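PDB 1RQB: methylmalonyl-CoA carboxyltransferase 5S subunit from Propionibacterium freudenreichii subsp. shermanii, which transfers a carboxyl group from the biotin of the 1.3S subunit to pyruvate, forming oxaloacetate, at a cobalt-dependent TIM-barrel active site. Local coordinates for residues L225-H228 and V233-V236; R23-T28 and K240-G245; I27-L32 and N263-V268; T311-F314 and I318-G321. One frame throughout, in Å; residues are numbered along the deposited sequence.

Contact 1: L225-H228 and V233-V236; sequences LHCH and VTEV. With CO (cobalt (II) ion), chain B.
The cobalt site at the mouth of this TIM barrel rests on an HxH motif, and the same short loop that carries its two histidines meets Thr234, in the first turn of helix 234-243, through Cys227 and His228. His226 and His228 send their rings to the metal, while Cys227, the residue between them, faces the helix. His226 NE2 lies 2.2 Å from the cobalt ion and His228 NE2 2.1 Å, the two nitrogens subtending about 99° at the metal. Water 1 sits nearly opposite His226 NE2, at about 172° through the ion, and so beside His228. Asp34 and the carboxylated Lys195 complete the site. Behind each ring a second-shell acceptor sets its rotation: Asp250 takes the ND1 hydrogen of His226, and the carbonyl of Pro260 that of His228.

On the far side of the loop, Thr234 grips the backbone. With chi1 at 62°, its OG1 lies between its own N and carbonyl carbon, from where it donates to His228 O at 2.7 Å, approaching from well off the carbonyl plane. The same hydroxyl accepts a hydrogen bond from Asn263, so this buried group is engaged twice. The loop that positions a metal ligand is thereby tied to the helix that follows it. The methyl carbon Thr234 CG2 sits almost straight beyond the same oxygen, 3.4 Å from His228 O, and beside it the two beta carbons pack, Cys227 CB lying 3.7 Å from Thr234 CB.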
loop_
_atom_site.group_PDB
_atom_site.type_symbol
_atom_site.label_atom_id
_atom_site.label_comp_id
_atom_site.label_asym_id
_atom_site.label_seq_id
_atom_site.Cartn_x
_atom_site.Cartn_y
_atom_site.Cartn_z
ATOM N N LEU A 225 18.227 1.848 4.995
ATOM C CA LEU A 225 17.018 2.634 5.284
ATOM C C LEU A 225 15.888 1.709 5.741
ATOM O O LEU A 225 15.585 0.708 5.092
ATOM C CB LEU A 225 16.595 3.424 4.037
ATOM C CG LEU A 225 15.304 4.236 4.127
ATOM C CD1 LEU A 225 15.444 5.318 5.199
ATOM C CD2 LEU A 225 15.005 4.859 2.764
ATOM N N HIS A 226 15.285 2.064 6.877
ATOM C CA HIS A 226 14.177 1.306 7.479
ATOM C C HIS A 226 12.950 2.216 7.546
ATOM O O HIS A 226 12.867 3.098 8.400
ATOM C CB HIS A 226 14.557 0.858 8.902
ATOM C CG HIS A 226 13.488 0.071 9.603
ATOM N ND1 HIS A 226 13.313 -1.284 9.418
ATOM C CD2 HIS A 226 12.525 0.459 10.476
ATOM C CE1 HIS A 226 12.287 -1.697 10.145
ATOM N NE2 HIS A 226 11.793 -0.658 10.798
ATOM N N CYS A 227 11.999 2.006 6.644
ATOM C CA CYS A 227 10.785 2.835 6.636
ATOM C C CYS A 227 9.541 1.954 6.754
ATOM O O CYS A 227 9.445 0.919 6.097
ATOM C CB CYS A 227 10.622 3.584 5.302
ATOM S SG CYS A 227 11.639 5.020 5.025
ATOM N N HIS A 228 8.600 2.394 7.584
ATOM C CA HIS A 228 7.293 1.729 7.685
ATOM C C HIS A 228 6.426 2.336 6.578
ATOM O O HIS A 228 6.822 3.329 5.969
ATOM C CB HIS A 228 6.689 1.954 9.075
ATOM C CG HIS A 228 7.312 1.088 10.131
ATOM N ND1 HIS A 228 6.602 0.133 10.823
ATOM C CD2 HIS A 228 8.596 0.979 10.551
ATOM C CE1 HIS A 228 7.421 -0.529 11.622
ATOM N NE2 HIS A 228 8.635 -0.036 11.477
ATOM N N VAL A 233 3.639 6.951 1.860
ATOM C CA VAL A 233 4.513 7.723 0.964
ATOM C C VAL A 233 5.927 7.140 0.879
ATOM O O VAL A 233 6.701 7.531 0.008
ATOM C CB VAL A 233 4.708 9.210 1.461
ATOM C CG1 VAL A 233 3.365 9.834 1.879
ATOM C CG2 VAL A 233 5.675 9.256 2.658
ATOM N N THR A 234 6.264 6.185 1.737
ATOM C CA THR A 234 7.668 5.756 1.831
ATOM C C THR A 234 8.170 4.832 0.720
ATOM O O THR A 234 9.382 4.667 0.590
ATOM C CB THR A 234 7.970 5.140 3.208
ATOM O OG1 THR A 234 7.170 3.971 3.391
ATOM C CG2 THR A 234 7.678 6.160 4.319
ATOM N N GLU A 235 7.324 4.200 -0.087
ATOM C CA GLU A 235 7.963 3.391 -1.137
ATOM C C GLU A 235 8.602 4.349 -2.144
ATOM O O GLU A 235 9.629 4.057 -2.756
ATOM C CB GLU A 235 6.975 2.457 -1.835
ATOM C CG GLU A 235 7.691 1.518 -2.807
ATOM C CD GLU A 235 6.813 0.377 -3.275
ATOM O OE1 GLU A 235 6.423 -0.459 -2.438
ATOM O OE2 GLU A 235 6.510 0.316 -4.480
ATOM N N VAL A 236 8.002 5.520 -2.306
ATOM C CA VAL A 236 8.604 6.506 -3.214
ATOM C C VAL A 236 9.885 7.030 -2.559
ATOM O O VAL A 236 10.862 7.332 -3.240
ATOM C CB VAL A 236 7.643 7.660 -3.484
ATOM C CG1 VAL A 236 8.286 8.651 -4.466
ATOM C CG2 VAL A 236 6.346 7.104 -4.078
HETATM CO CO CO B . 10.383 -0.776 12.455
HETATM O O HOH W 1 9.118 -1.124 14.301
#

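Contact 2: R23-T28 and K240-G245; sequences REVGIT and KAIEAG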
loop_
_atom_site.group_PDB
_atom_site.type_symbol
_atom_site.label_atom_id
_atom_site.label_comp_id
_atom_site.label_asym_id
_atom_site.label_seq_id
_atom_site.Cartn_x
_atom_site.Cartn_y
_atom_site.Cartn_z
ATOM N N ARG A 23 23.746 -0.051 -10.028
ATOM C CA ARG A 23 24.362 -0.892 -8.991
ATOM C C ARG A 23 23.307 -1.804 -8.362
ATOM O O ARG A 23 22.109 -1.625 -8.575
ATOM C CB ARG A 23 24.932 0.032 -7.904
ATOM C CG ARG A 23 23.843 0.889 -7.235
ATOM C CD ARG A 23 24.397 2.091 -6.404
ATOM N NE ARG A 23 23.287 2.836 -5.798
ATOM C CZ ARG A 23 22.756 2.505 -4.628
ATOM N NH1 ARG A 23 23.263 1.482 -3.971
ATOM N NH2 ARG A 23 21.687 3.141 -4.136
ATOM N N GLU A 24 23.767 -2.775 -7.575
ATOM C CA GLU A 24 22.838 -3.670 -6.873
ATOM C C GLU A 24 22.515 -3.043 -5.516
ATOM O O GLU A 24 23.392 -2.506 -4.838
ATOM C CB GLU A 24 23.449 -5.059 -6.640
ATOM C CG GLU A 24 23.790 -5.824 -7.894
ATOM C CD GLU A 24 24.317 -7.219 -7.599
ATOM O OE1 GLU A 24 24.439 -8.006 -8.553
ATOM O OE2 GLU A 24 24.613 -7.528 -6.421
ATOM N N VAL A 25 21.244 -3.092 -5.145
ATOM C CA VAL A 25 20.801 -2.557 -3.850
ATOM C C VAL A 25 20.504 -3.756 -2.946
ATOM O O VAL A 25 19.846 -4.705 -3.371
ATOM C CB VAL A 25 19.512 -1.718 -4.009
ATOM C CG1 VAL A 25 19.094 -1.138 -2.656
ATOM C CG2 VAL A 25 19.740 -0.602 -5.013
ATOM N N GLY A 26 21.007 -3.731 -1.719
ATOM C CA GLY A 26 20.752 -4.845 -0.822
ATOM C C GLY A 26 19.374 -4.731 -0.185
ATOM O O GLY A 26 18.851 -3.632 -0.013
ATOM N N ILE A 27 18.799 -5.867 0.191
ATOM C CA ILE A 27 17.471 -5.885 0.818
ATOM C C ILE A 27 17.526 -6.661 2.135
ATOM O O ILE A 27 18.070 -7.763 2.191
ATOM C CB ILE A 27 16.434 -6.613 -0.055
ATOM C CG1 ILE A 27 16.243 -5.871 -1.382
ATOM C CG2 ILE A 27 15.113 -6.776 0.732
ATOM C CD1 ILE A 27 15.611 -4.522 -1.261
ATOM N N THR A 28 16.969 -6.063 3.183
ATOM C CA THR A 28 16.865 -6.734 4.487
ATOM C C THR A 28 15.401 -7.140 4.670
ATOM O O THR A 28 14.503 -6.310 4.528
ATOM C CB THR A 28 17.305 -5.808 5.640
ATOM O OG1 THR A 28 18.733 -5.757 5.677
ATOM C CG2 THR A 28 16.791 -6.326 7.006
ATOM N N LYS A 240 13.744 7.224 -4.023
ATOM C CA LYS A 240 14.593 8.423 -3.942
ATOM C C LYS A 240 15.862 8.134 -3.138
ATOM O O LYS A 240 16.927 8.677 -3.434
ATOM C CB LYS A 240 13.821 9.598 -3.306
ATOM C CG LYS A 240 12.807 10.202 -4.257
ATOM C CD LYS A 240 13.547 10.742 -5.458
ATOM C CE LYS A 240 12.623 11.290 -6.518
ATOM N NZ LYS A 240 13.412 11.603 -7.743
ATOM N N ALA A 241 15.754 7.284 -2.120
ATOM C CA ALA A 241 16.935 6.952 -1.310
ATOM C C ALA A 241 17.920 6.157 -2.171
ATOM O O ALA A 241 19.134 6.319 -2.059
ATOM C CB ALA A 241 16.529 6.139 -0.070
ATOM N N ILE A 242 17.393 5.306 -3.039
ATOM C CA ILE A 242 18.248 4.513 -3.933
ATOM C C ILE A 242 18.923 5.457 -4.931
ATOM O O ILE A 242 20.103 5.309 -5.243
ATOM C CB ILE A 242 17.414 3.424 -4.653
ATOM C CG1 ILE A 242 17.035 2.340 -3.634
ATOM C CG2 ILE A 242 18.205 2.828 -5.845
ATOM C CD1 ILE A 242 15.973 1.366 -4.124
ATOM N N GLU A 243 18.194 6.453 -5.422
ATOM C CA GLU A 243 18.816 7.413 -6.345
ATOM C C GLU A 243 19.916 8.192 -5.619
ATOM O O GLU A 243 20.908 8.586 -6.229
ATOM C CB GLU A 243 17.762 8.376 -6.929
ATOM C CG GLU A 243 16.729 7.662 -7.823
ATOM C CD GLU A 243 15.613 8.579 -8.351
ATOM O OE1 GLU A 243 15.278 9.581 -7.678
ATOM O OE2 GLU A 243 15.059 8.278 -9.441
ATOM N N ALA A 244 19.761 8.392 -4.312
ATOM C CA ALA A 244 20.759 9.150 -3.544
ATOM C C ALA A 244 21.943 8.265 -3.150
ATOM O O ALA A 244 22.935 8.759 -2.617
ATOM C CB ALA A 244 20.125 9.767 -2.307
ATOM N N GLY A 245 21.839 6.959 -3.386
ATOM C CA GLY A 245 22.945 6.066 -3.064
ATOM C C GLY A 245 22.828 5.133 -1.864
ATOM O O GLY A 245 23.832 4.572 -1.423
#
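Ile242 and Gly245, at the C-terminal end of helix 234-243, meet Val25 and Arg23 of strand 23-29, so that an outer helix of the TIM barrel is held to one of its strands. Earlier in the segment, Lys240 serves the dimer instead: its NZ bonds Glu243 OE1 at 2.8 Å, on the syn side of that oxygen, and also pairs with Glu243 of the second subunit. Glu243 returns the exchange through OE2, giving a reciprocal ion-pair network across the dimer.

Ile242 does double work. Its methyl carbon CG2 packs against Val25 CG2 at 3.8 Å, the two side chains crossing obliquely, and its carbonyl accepts from the strand. Arg23, whose chain runs extended from CG to NE, delivers NH2 to Ile242 O at 2.9 Å with a nearly straight N-H...O angle of 164°. The oxygen lies almost in the guanidinium plane and is met on a lone pair. It also takes the amide of Gly245, while Ser20 bonds both this oxygen and Arg23 NE. NH2 has a further strong acceptor in the carbonyl of Val246, and these bonds together fix the turn of the guanidinium.

Past Ala244 comes Gly245, which ends the helix in a Schellman motif. Its phi of 107° would jam a beta carbon against the preceding carbonyl. Gly245 O stands over one guanidinium face and Val25 CG2 over the opposite one, at the rim, while Gly245 C comes to 3.2 Å from Arg23 NH2.

Contact 3: I27-L32 and N263-V268; sequences ITELVL and NPTESV
Ile27 lays its terminal methyl across Val268, Ile27 CD1 lying 4.1 Å from Val268 CG1, and this apolar touch joins strand 23-29 to the first turn of helix 265-271. Two residues along the strand, the chemistry becomes polar. Glu29 leaves the backbone with CG anti to N (chi1 180°) and then turns about the CB-CG bond, chi2 57°, which swings the carboxylate across to the helix. There Thr265 OG1 donates to Glu29 OE1 at 2.7 Å. The hydroxyl arrives on the syn side of that oxygen, tilted 23° out of the carboxylate plane, and is also hydrogen-bonded to Thr251 OG1.

The other oxygen works on the strand's own continuation. Glu29 OE2 accepts from Val31 N at 3.0 Å through its anti lone pair, capping the turn that leads into helix 31-39, and takes a further amide hydrogen from Ile253. Both ends of the buried carboxylate are therefore held, which pins its plane. With a leucine here, the Thr265 hydroxyl and the Val31 amide would probably lose the carboxylate that serves both, leaving the turn uncapped and the threonine with one partner fewer.

The cobalt ion is about 12 Å from the Glu29 side chain, and the turn being capped leads towards the metal ligand Asp34. The layering itself, with a strand residue pressed outward on a surrounding helix, is typical of the (beta/alpha)8 barrel.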
loop_
_atom_site.group_PDB
_atom_site.type_symbol
_atom_site.label_atom_id
_atom_site.label_comp_id
_atom_site.label_asym_id
_atom_site.label_seq_id
_atom_site.Cartn_x
_atom_site.Cartn_y
_atom_site.Cartn_z
ATOM N N ILE A 27 18.799 -5.867 0.191
ATOM C CA ILE A 27 17.471 -5.885 0.818
ATOM C C ILE A 27 17.526 -6.661 2.135
ATOM O O ILE A 27 18.070 -7.763 2.191
ATOM C CB ILE A 27 16.434 -6.613 -0.055
ATOM C CG1 ILE A 27 16.243 -5.871 -1.382
ATOM C CG2 ILE A 27 15.113 -6.776 0.732
ATOM C CD1 ILE A 27 15.611 -4.522 -1.261
ATOM N N THR A 28 16.969 -6.063 3.183
ATOM C CA THR A 28 16.865 -6.734 4.487
ATOM C C THR A 28 15.401 -7.140 4.670
ATOM O O THR A 28 14.503 -6.310 4.528
ATOM C CB THR A 28 17.305 -5.808 5.640
ATOM O OG1 THR A 28 18.733 -5.757 5.677
ATOM C CG2 THR A 28 16.791 -6.326 7.006
ATOM N N GLU A 29 15.161 -8.423 4.948
ATOM C CA GLU A 29 13.800 -8.951 5.131
ATOM C C GLU A 29 13.386 -8.810 6.599
ATOM O O GLU A 29 14.142 -9.162 7.502
ATOM C CB GLU A 29 13.743 -10.417 4.689
ATOM C CG GLU A 29 12.364 -11.085 4.837
ATOM C CD GLU A 29 11.246 -10.361 4.087
ATOM O OE1 GLU A 29 11.343 -10.128 2.851
ATOM O OE2 GLU A 29 10.253 -10.026 4.749
ATOM N N LEU A 30 12.155 -8.342 6.824
ATOM C CA LEU A 30 11.665 -8.064 8.182
ATOM C C LEU A 30 10.524 -8.989 8.614
ATOM O O LEU A 30 10.002 -8.831 9.717
ATOM C CB LEU A 30 11.132 -6.631 8.234
ATOM C CG LEU A 30 12.093 -5.511 7.828
ATOM C CD1 LEU A 30 11.305 -4.201 7.640
ATOM C CD2 LEU A 30 13.147 -5.345 8.922
ATOM N N VAL A 31 10.141 -9.952 7.788
ATOM C CA VAL A 31 8.978 -10.792 8.116
ATOM C C VAL A 31 9.100 -11.529 9.451
ATOM O O VAL A 31 8.092 -11.733 10.127
ATOM C CB VAL A 31 8.662 -11.835 6.989
ATOM C CG1 VAL A 31 9.769 -12.889 6.904
ATOM C CG2 VAL A 31 7.304 -12.512 7.266
ATOM N N LEU A 32 10.308 -11.911 9.857
ATOM C CA LEU A 32 10.465 -12.693 11.092
ATOM C C LEU A 32 10.515 -11.829 12.354
ATOM O O LEU A 32 10.540 -12.367 13.460
ATOM C CB LEU A 32 11.715 -13.566 11.018
ATOM C CG LEU A 32 11.746 -14.542 9.836
ATOM C CD1 LEU A 32 13.055 -15.317 9.882
ATOM C CD2 LEU A 32 10.544 -15.501 9.870
ATOM N N ASN A 263 6.891 -1.627 3.312
ATOM C CA ASN A 263 6.711 -1.752 1.859
ATOM C C ASN A 263 7.080 -3.191 1.489
ATOM O O ASN A 263 7.958 -3.788 2.113
ATOM C CB ASN A 263 7.573 -0.704 1.148
ATOM C CG ASN A 263 7.173 0.712 1.544
ATOM O OD1 ASN A 263 6.054 1.149 1.280
ATOM N ND2 ASN A 263 8.076 1.418 2.225
ATOM N N PRO A 264 6.383 -3.772 0.493
ATOM C CA PRO A 264 6.575 -5.150 0.023
ATOM C C PRO A 264 7.903 -5.456 -0.672
ATOM O O PRO A 264 8.314 -4.762 -1.600
ATOM C CB PRO A 264 5.366 -5.387 -0.903
ATOM C CG PRO A 264 4.481 -4.160 -0.721
ATOM C CD PRO A 264 5.440 -3.069 -0.393
ATOM N N THR A 265 8.545 -6.526 -0.215
ATOM C CA THR A 265 9.844 -6.956 -0.755
ATOM C C THR A 265 9.769 -7.130 -2.275
ATOM O O THR A 265 10.580 -6.575 -3.016
ATOM C CB THR A 265 10.263 -8.301 -0.114
ATOM O OG1 THR A 265 10.439 -8.113 1.296
ATOM C CG2 THR A 265 11.562 -8.832 -0.749
ATOM N N GLU A 266 8.794 -7.900 -2.741
ATOM C CA GLU A 266 8.700 -8.167 -4.184
ATOM C C GLU A 266 8.400 -6.887 -4.967
ATOM O O GLU A 266 8.902 -6.709 -6.075
ATOM C CB GLU A 266 7.629 -9.211 -4.463
ATOM C CG GLU A 266 7.853 -10.518 -3.716
ATOM C CD GLU A 266 6.932 -10.642 -2.512
ATOM O OE1 GLU A 266 7.043 -9.826 -1.567
ATOM O OE2 GLU A 266 6.079 -11.548 -2.524
ATOM N N SER A 267 7.574 -6.002 -4.413
ATOM C CA SER A 267 7.251 -4.753 -5.118
ATOM C C SER A 267 8.508 -3.892 -5.254
ATOM O O SER A 267 8.767 -3.316 -6.310
ATOM C CB SER A 267 6.168 -3.983 -4.361
ATOM O OG SER A 267 4.962 -4.733 -4.317
ATOM N N VAL A 268 9.300 -3.809 -4.187
ATOM C CA VAL A 268 10.530 -3.007 -4.230
ATOM C C VAL A 268 11.507 -3.614 -5.238
ATOM O O VAL A 268 12.167 -2.894 -5.987
ATOM C CB VAL A 268 11.175 -2.899 -2.827
ATOM C CG1 VAL A 268 12.573 -2.308 -2.920
ATOM C CG2 VAL A 268 10.313 -2.004 -1.956
#

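Contact 4: T311-F314 and I318-G321; sequences TSIF and IPGG
Both side-chain torsions of Ile313 are extended (chi1 -172°, chi2 178°), and this straight chain reaches over the backbone of Ile318 to the ring of Pro319. On the way, Ile313 CB and then CG1 pass beside the Ile318 carbonyl, CB lying 3.7 Å from Ile318 O. At the far end, Ile313 CD1 touches Pro319 CG at 3.8 Å, the side chain and the ring meeting at a slant. The contact closes a tight link between two consecutive helices in the conserved carboxylase region: the short helix 313-316 is followed, after three residues, by helix 320-331, with Pro319 at the N-cap of the latter. Ile313 also packs on Ala198, Leu200 and Thr231, loop residues of the barrel, and Pro319 is about 12 Å from the cobalt ion. Cutting Ile313 back to an alanine would probably open a gap beside the proline ring and leave the Ile318 carbonyl less well covered. A single water fastens the link on its polar side. Water 2 donates to Ser312 OG at 2.9 Å and to Ile318 O at a longer 3.2 Å, while Ser312 OG also bonds the carboxylate of Asp310.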
loop_
_atom_site.group_PDB
_atom_site.type_symbol
_atom_site.label_atom_id
_atom_site.label_comp_id
_atom_site.label_asym_id
_atom_site.label_seq_id
_atom_site.Cartn_x
_atom_site.Cartn_y
_atom_site.Cartn_z
ATOM N N THR A 311 -2.295 9.608 7.033
ATOM C CA THR A 311 -1.346 10.704 6.784
ATOM C C THR A 311 -1.571 11.856 7.766
ATOM O O THR A 311 -0.932 12.901 7.651
ATOM C CB THR A 311 -1.529 11.322 5.376
ATOM O OG1 THR A 311 -2.868 11.806 5.262
ATOM C CG2 THR A 311 -1.252 10.298 4.251
ATOM N N SER A 312 -2.451 11.685 8.744
ATOM C CA SER A 312 -2.764 12.797 9.653
ATOM C C SER A 312 -1.536 13.243 10.449
ATOM O O SER A 312 -1.436 14.402 10.851
ATOM C CB SER A 312 -3.905 12.406 10.599
ATOM O OG SER A 312 -3.544 11.291 11.391
ATOM N N ILE A 313 -0.590 12.338 10.654
ATOM C CA ILE A 313 0.612 12.652 11.440
ATOM C C ILE A 313 1.397 13.813 10.822
ATOM O O ILE A 313 2.075 14.550 11.536
ATOM C CB ILE A 313 1.528 11.420 11.554
ATOM C CG1 ILE A 313 2.667 11.712 12.545
ATOM C CG2 ILE A 313 2.095 11.063 10.171
ATOM C CD1 ILE A 313 3.621 10.529 12.777
ATOM N N PHE A 314 1.307 14.009 9.507
ATOM C CA PHE A 314 2.067 15.093 8.865
ATOM C C PHE A 314 1.593 16.459 9.364
ATOM O O PHE A 314 2.313 17.451 9.257
ATOM C CB PHE A 314 1.948 15.009 7.345
ATOM C CG PHE A 314 2.741 13.871 6.753
ATOM C CD1 PHE A 314 2.137 12.944 5.908
ATOM C CD2 PHE A 314 4.094 13.733 7.049
ATOM C CE1 PHE A 314 2.873 11.889 5.355
ATOM C CE2 PHE A 314 4.842 12.680 6.508
ATOM C CZ PHE A 314 4.233 11.762 5.660
ATOM N N ILE A 318 1.261 13.389 15.618
ATOM C CA ILE A 318 0.880 12.269 16.490
ATOM C C ILE A 318 0.640 10.984 15.697
ATOM O O ILE A 318 -0.205 10.937 14.804
ATOM C CB ILE A 318 -0.401 12.589 17.272
ATOM C CG1 ILE A 318 -0.216 13.875 18.077
ATOM C CG2 ILE A 318 -0.739 11.430 18.194
ATOM C CD1 ILE A 318 -1.486 14.344 18.752
ATOM N N PRO A 319 1.386 9.917 16.026
ATOM C CA PRO A 319 1.262 8.609 15.364
ATOM C C PRO A 319 -0.028 7.934 15.832
ATOM O O PRO A 319 -0.355 7.959 17.018
ATOM C CB PRO A 319 2.497 7.848 15.852
ATOM C CG PRO A 319 3.458 8.936 16.258
ATOM C CD PRO A 319 2.563 9.943 16.909
ATOM N N GLY A 320 -0.753 7.321 14.904
ATOM C CA GLY A 320 -2.004 6.663 15.244
ATOM C C GLY A 320 -1.981 5.757 16.463
ATOM O O GLY A 320 -2.985 5.642 17.164
ATOM N N GLY A 321 -0.851 5.103 16.715
ATOM C CA GLY A 321 -0.753 4.213 17.859
ATOM C C GLY A 321 -0.798 4.988 19.161
ATOM O O GLY A 321 -1.260 4.490 20.187
HETATM O O HOH W 2 -2.936 12.391 14.012
#

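Contacts 1, 2 and 3 belong to the barrel, whereas contact 4 lies in the helical region that follows and has a water bridging its segments. All four are largely buried: contacts 1 and 3 are made wholly by buried residues, while contacts 2 and 4 each include a partly exposed one, Arg23 and Pro319. Helix 234-243 serves contact 1 at its start and contact 2 at its end, and strand 23-29 likewise serves contacts 2 and 3. Contacts 1 and 3 also meet directly, His226 CE1 packing on Leu30 CD1 at 3.7 Å. Chemistry follows position: metal ligation at the barrel mouth, a carboxylate capping a turn nearby, an arginine on a helix end farther away, and mainly apolar cover in contact 4.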